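Local coordinates for Exo-beta-1,3-glucanase (Streptomyces sp. SirexAA-E, PDB 4PEY), which hydrolyses laminarin and laminarioligosaccharides from their non-reducing ends, yielding glucose and laminaribiose, at residues 55-60 with 73-78; 111-116 with 133-138. The protein carries 1 engineered substitution. All coordinates share one frame; numbering follows the deposited sequence. Where two conformers were deposited one is given.

Contact 1. Residues 55-60 with 73-78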
# COMPACT_ATOMS: atom_id res chain seq x y z
N TYR A 55 -3.52 -3.75 16.88
CA TYR A 55 -3.13 -5.10 17.30
C TYR A 55 -2.23 -5.79 16.31
O TYR A 55 -2.50 -5.76 15.10
CB TYR A 55 -4.36 -6.00 17.50
CG TYR A 55 -5.33 -5.53 18.55
CD1 TYR A 55 -6.37 -4.68 18.22
CD2 TYR A 55 -5.22 -5.96 19.86
CE1 TYR A 55 -7.27 -4.25 19.17
CE2 TYR A 55 -6.12 -5.55 20.82
CZ TYR A 55 -7.14 -4.69 20.47
OH TYR A 55 -8.03 -4.28 21.42
N ALA A 56 -1.19 -6.45 16.82
CA ALA A 56 -0.40 -7.38 16.01
C ALA A 56 -0.55 -8.78 16.57
O ALA A 56 -0.35 -8.99 17.77
CB ALA A 56 1.07 -6.97 15.96
N LEU A 57 -0.91 -9.73 15.71
CA LEU A 57 -1.02 -11.14 16.08
C LEU A 57 0.18 -11.86 15.49
O LEU A 57 0.36 -11.88 14.27
CB LEU A 57 -2.33 -11.75 15.57
CG LEU A 57 -3.60 -10.92 15.81
CD1 LEU A 57 -4.81 -11.58 15.14
CD2 LEU A 57 -3.83 -10.70 17.30
N MET A 58 1.01 -12.45 16.34
CA MET A 58 2.25 -13.07 15.91
C MET A 58 2.28 -14.54 16.31
O MET A 58 2.03 -14.86 17.47
CB MET A 58 3.46 -12.34 16.51
CG MET A 58 3.70 -10.96 15.91
SD MET A 58 4.38 -11.12 14.25
CE MET A 58 4.82 -9.42 13.90
N PHE A 59 2.60 -15.41 15.37
CA PHE A 59 2.58 -16.84 15.63
C PHE A 59 3.96 -17.47 15.51
O PHE A 59 4.60 -17.40 14.46
CB PHE A 59 1.60 -17.52 14.66
CG PHE A 59 0.15 -17.20 14.94
CD1 PHE A 59 -0.38 -15.95 14.62
CD2 PHE A 59 -0.67 -18.14 15.53
CE1 PHE A 59 -1.71 -15.66 14.90
CE2 PHE A 59 -1.99 -17.86 15.80
CZ PHE A 59 -2.52 -16.62 15.49
N LYS A 60 4.42 -18.09 16.60
CA LYS A 60 5.70 -18.78 16.61
C LYS A 60 5.67 -19.97 15.65
O LYS A 60 4.60 -20.54 15.39
CB LYS A 60 6.07 -19.25 18.02
CG LYS A 60 6.20 -18.13 19.03
CD LYS A 60 6.80 -18.64 20.34
CE LYS A 60 7.08 -17.48 21.28
NZ LYS A 60 7.81 -17.92 22.51
N PHE A 73 -10.18 -4.31 11.37
CA PHE A 73 -9.37 -3.11 11.17
C PHE A 73 -8.14 -3.11 12.07
O PHE A 73 -8.17 -3.64 13.18
CB PHE A 73 -10.20 -1.85 11.45
CG PHE A 73 -11.19 -1.52 10.36
CD1 PHE A 73 -12.50 -1.97 10.43
CD2 PHE A 73 -10.79 -0.78 9.25
CE1 PHE A 73 -13.41 -1.67 9.42
CE2 PHE A 73 -11.68 -0.48 8.24
CZ PHE A 73 -12.99 -0.92 8.32
N TYR A 74 -7.06 -2.49 11.57
CA TYR A 74 -5.83 -2.25 12.33
C TYR A 74 -5.32 -3.50 13.03
O TYR A 74 -4.85 -3.45 14.17
CB TYR A 74 -6.03 -1.13 13.36
CG TYR A 74 -6.63 0.13 12.79
CD1 TYR A 74 -5.89 0.97 11.96
CD2 TYR A 74 -7.94 0.49 13.08
CE1 TYR A 74 -6.44 2.14 11.44
CE2 TYR A 74 -8.50 1.65 12.57
CZ TYR A 74 -7.75 2.47 11.75
OH TYR A 74 -8.33 3.61 11.25
N THR A 75 -5.39 -4.62 12.32
CA THR A 75 -4.90 -5.88 12.82
C THR A 75 -3.91 -6.45 11.81
O THR A 75 -4.25 -6.61 10.64
CB THR A 75 -6.05 -6.88 13.07
OG1 THR A 75 -6.99 -6.31 13.99
CG2 THR A 75 -5.53 -8.17 13.64
N SER A 76 -2.68 -6.73 12.25
CA SER A 76 -1.73 -7.47 11.43
C SER A 76 -1.64 -8.89 11.95
O SER A 76 -1.78 -9.13 13.16
CB SER A 76 -0.33 -6.82 11.46
OG SER A 76 0.20 -6.77 12.77
N ILE A 77 -1.43 -9.84 11.05
CA ILE A 77 -1.19 -11.22 11.48
C ILE A 77 0.01 -11.75 10.71
O ILE A 77 0.16 -11.49 9.52
CB ILE A 77 -2.44 -12.12 11.29
CG1 ILE A 77 -2.20 -13.51 11.88
CG2 ILE A 77 -2.87 -12.20 9.83
CD1 ILE A 77 -3.48 -14.31 12.04
N ALA A 78 0.89 -12.46 11.41
CA ALA A 78 2.09 -12.97 10.77
C ALA A 78 2.68 -14.16 11.50
O ALA A 78 2.47 -14.35 12.70
CB ALA A 78 3.14 -11.85 10.66
O HOH W 1 1.48 -9.16 13.06
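Y55 to M58 pair in parallel with T75 to A78, their strand axes 10° apart and 4.6 Å at closest approach, and five backbone hydrogen bonds run from Y55 N to Y74 O at one end to F59 N to A78 O at the other. L57 is bonded through both its backbone N and its O: N donates to S76 O, and O accepts from A78 N. L57, T75 and I77 share one face. There chi1 of -46° sets L57 CG beside the backbone N, and from there CD1 lies 3.8 Å from T75 CG2, the two side chains crossing obliquely. This one-to-one parallel register belongs to successive coils of the right-handed beta-helix of family GH55; I77 also packs on F89 and V93, while helix 34-45 lies against Y55, F59 and T75. F59 CE1 lies 3.6 Å from I77 CD1, and A78 O lies in the ring plane at its edge. F27 stacks on the same ring, and F89 and Y64 meet it edge-to-face. An alanine in place of F59 would probably open a gap beside I77 and leave F27 without its stacking partner. On the face of A56 and M58, S76 OG sits 3.3 Å from A56 CB and 2.7 Å from a water that donates to L57 O, a second, polar route between the strands. M58 SD touches A78 CB at 3.9 Å.

Contact 2. Residues 111-116 with 133-138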
# COMPACT_ATOMS: atom_id res chain seq x y z
N SER A 111 -3.23 -6.61 7.60
CA SER A 111 -2.19 -7.30 6.84
C SER A 111 -1.98 -8.75 7.24
O SER A 111 -2.25 -9.13 8.38
CB SER A 111 -0.85 -6.56 6.98
OG SER A 111 -0.41 -6.57 8.33
N ALA A 112 -1.49 -9.54 6.28
CA ALA A 112 -1.09 -10.93 6.52
C ALA A 112 0.29 -11.15 5.92
O ALA A 112 0.54 -10.73 4.80
CB ALA A 112 -2.08 -11.91 5.90
N GLU A 113 1.17 -11.81 6.67
CA GLU A 113 2.53 -12.06 6.19
C GLU A 113 3.14 -13.34 6.76
O GLU A 113 2.95 -13.68 7.92
CB GLU A 113 3.43 -10.86 6.52
CG GLU A 113 4.86 -10.94 6.01
CD GLU A 113 5.61 -9.62 6.14
OE1 GLU A 113 5.35 -8.86 7.12
OE2 GLU A 113 6.45 -9.32 5.27
N ASN A 114 3.88 -14.06 5.92
CA ASN A 114 4.80 -15.11 6.41
C ASN A 114 4.10 -16.28 7.10
O ASN A 114 4.55 -16.76 8.15
CB ASN A 114 5.85 -14.48 7.34
CG ASN A 114 7.08 -15.37 7.52
OD1 ASN A 114 7.45 -16.12 6.62
ND2 ASN A 114 7.73 -15.27 8.68
N LEU A 115 3.01 -16.73 6.49
CA LEU A 115 2.25 -17.89 6.96
C LEU A 115 1.96 -18.84 5.82
O LEU A 115 1.81 -18.41 4.67
CB LEU A 115 0.92 -17.46 7.60
CG LEU A 115 0.95 -16.64 8.88
CD1 LEU A 115 -0.38 -15.96 9.09
CD2 LEU A 115 1.28 -17.54 10.06
N ALA A 116 1.85 -20.13 6.14
CA ALA A 116 1.29 -21.10 5.21
C ALA A 116 -0.14 -21.43 5.65
O ALA A 116 -0.39 -21.63 6.85
CB ALA A 116 2.15 -22.36 5.13
N PRO A 133 -2.17 -5.49 2.67
CA PRO A 133 -1.18 -6.33 1.98
C PRO A 133 -1.17 -7.80 2.40
O PRO A 133 -1.44 -8.15 3.55
CB PRO A 133 0.15 -5.66 2.35
CG PRO A 133 -0.12 -5.00 3.67
CD PRO A 133 -1.52 -4.47 3.52
N PHE A 134 -0.81 -8.63 1.44
CA PHE A 134 -0.75 -10.08 1.56
C PHE A 134 0.64 -10.46 1.03
O PHE A 134 0.85 -10.50 -0.19
CB PHE A 134 -1.90 -10.69 0.74
CG PHE A 134 -2.22 -12.14 1.01
CD1 PHE A 134 -3.12 -12.50 2.01
CD2 PHE A 134 -1.70 -13.15 0.20
CE1 PHE A 134 -3.46 -13.84 2.23
CE2 PHE A 134 -2.05 -14.48 0.41
CZ PHE A 134 -2.92 -14.82 1.44
N ARG A 135 1.59 -10.67 1.94
CA ARG A 135 3.00 -10.87 1.58
C ARG A 135 3.59 -12.17 2.10
O ARG A 135 3.28 -12.58 3.21
CB ARG A 135 3.88 -9.74 2.15
CG ARG A 135 3.66 -8.36 1.57
CD ARG A 135 4.57 -7.36 2.29
NE ARG A 135 4.37 -5.98 1.84
CZ ARG A 135 4.97 -5.41 0.80
NH1 ARG A 135 5.84 -6.11 0.06
NH2 ARG A 135 4.69 -4.15 0.48
N ARG A 136 4.45 -12.80 1.31
CA ARG A 136 5.22 -13.96 1.77
C ARG A 136 4.27 -15.03 2.35
O ARG A 136 4.54 -15.61 3.40
CB ARG A 136 6.27 -13.54 2.82
CG ARG A 136 7.46 -14.48 2.97
CD ARG A 136 8.39 -14.02 4.11
NE ARG A 136 9.55 -14.89 4.29
CZ ARG A 136 10.68 -14.78 3.62
NH1 ARG A 136 11.69 -15.61 3.85
NH2 ARG A 136 10.81 -13.82 2.71
N MET A 137 3.17 -15.27 1.64
CA MET A 137 2.19 -16.26 2.06
C MET A 137 2.28 -17.50 1.19
O MET A 137 2.55 -17.41 -0.01
CB MET A 137 0.77 -15.67 1.97
CG MET A 137 0.54 -14.45 2.85
SD MET A 137 0.50 -14.81 4.62
CE MET A 137 -1.05 -15.70 4.77
N HIS A 138 2.00 -18.66 1.79
CA HIS A 138 1.84 -19.89 1.02
C HIS A 138 0.44 -20.42 1.22
O HIS A 138 0.13 -20.95 2.29
CB HIS A 138 2.86 -20.97 1.41
CG HIS A 138 2.77 -22.19 0.55
ND1 HIS A 138 3.24 -23.43 0.96
CD2 HIS A 138 2.23 -22.38 -0.68
CE1 HIS A 138 3.02 -24.31 0.00
NE2 HIS A 138 2.40 -23.71 -1.00
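A112 and L115 close on M137 in the tightly packed part of this contact, where two neighbouring coils of the parallel beta-helix run in the same direction, 3° apart from end to end. M137 is bent at chi2 and chi3, and the second bend (chi3 -70°) places CE 3.9 Å from L115 CB and 4.1 Å from A112 CB. Its CG lies 3.5 Å above the plane of the F134 ring, offset toward the rim, and its SD takes a weak hydrogen bond from L115 N at 3.7 Å. W126 meets the F134 ring from outside the two segments, and L115 reaches on to F89 and V93. The backbone ladder is regular at first, with A112 N donating to P133 O and R135 N to A112 O. It then breaks at N114 and R136, which are matched in register and both adopt left-handed helical backbone angles, so both coils bend at the matching position.

The opposite, more polar side is looser. E113, partly exposed, passes over R135 at a slant, its OE2 4.0 Å from R135 CD, and the charged ends part: OE1 forms a salt bridge with K222, and R135 NE one with D370. N114 and R136 lie side by side and point the same way; OD1 sits at the guanidinium edge, in its plane, yet the bond from R136 NE is weak, 3.4 Å long. Firmer partners hold both groups elsewhere, as N114 ND2 donates to G81 O and R136 NH1 bonds L82 O. Past the turn, the pairing resumes where H138 N donates to L115 O over 2.9 Å.

How the contacts relate
Contact 1 closes before contact 2 opens along the chain, and their centres lie 11 Å apart on the same side of the protein's centre. Strands 75-79 and 110-113 are direct neighbours, so the order across the four segments is 55-59, 75-79, 110-113, 134-135, each parallel to the next. The join is backbone: I77 N lies 2.9 Å from S111 O and I77 O 3.0 Å from E113 N, both probable hydrogen bonds, with S76 CB packed on S111 OG. Together the contacts cover four successive levels of one beta-helix wall, running from beside helix 34-45 toward the coil that carries the substrate-binding Q130.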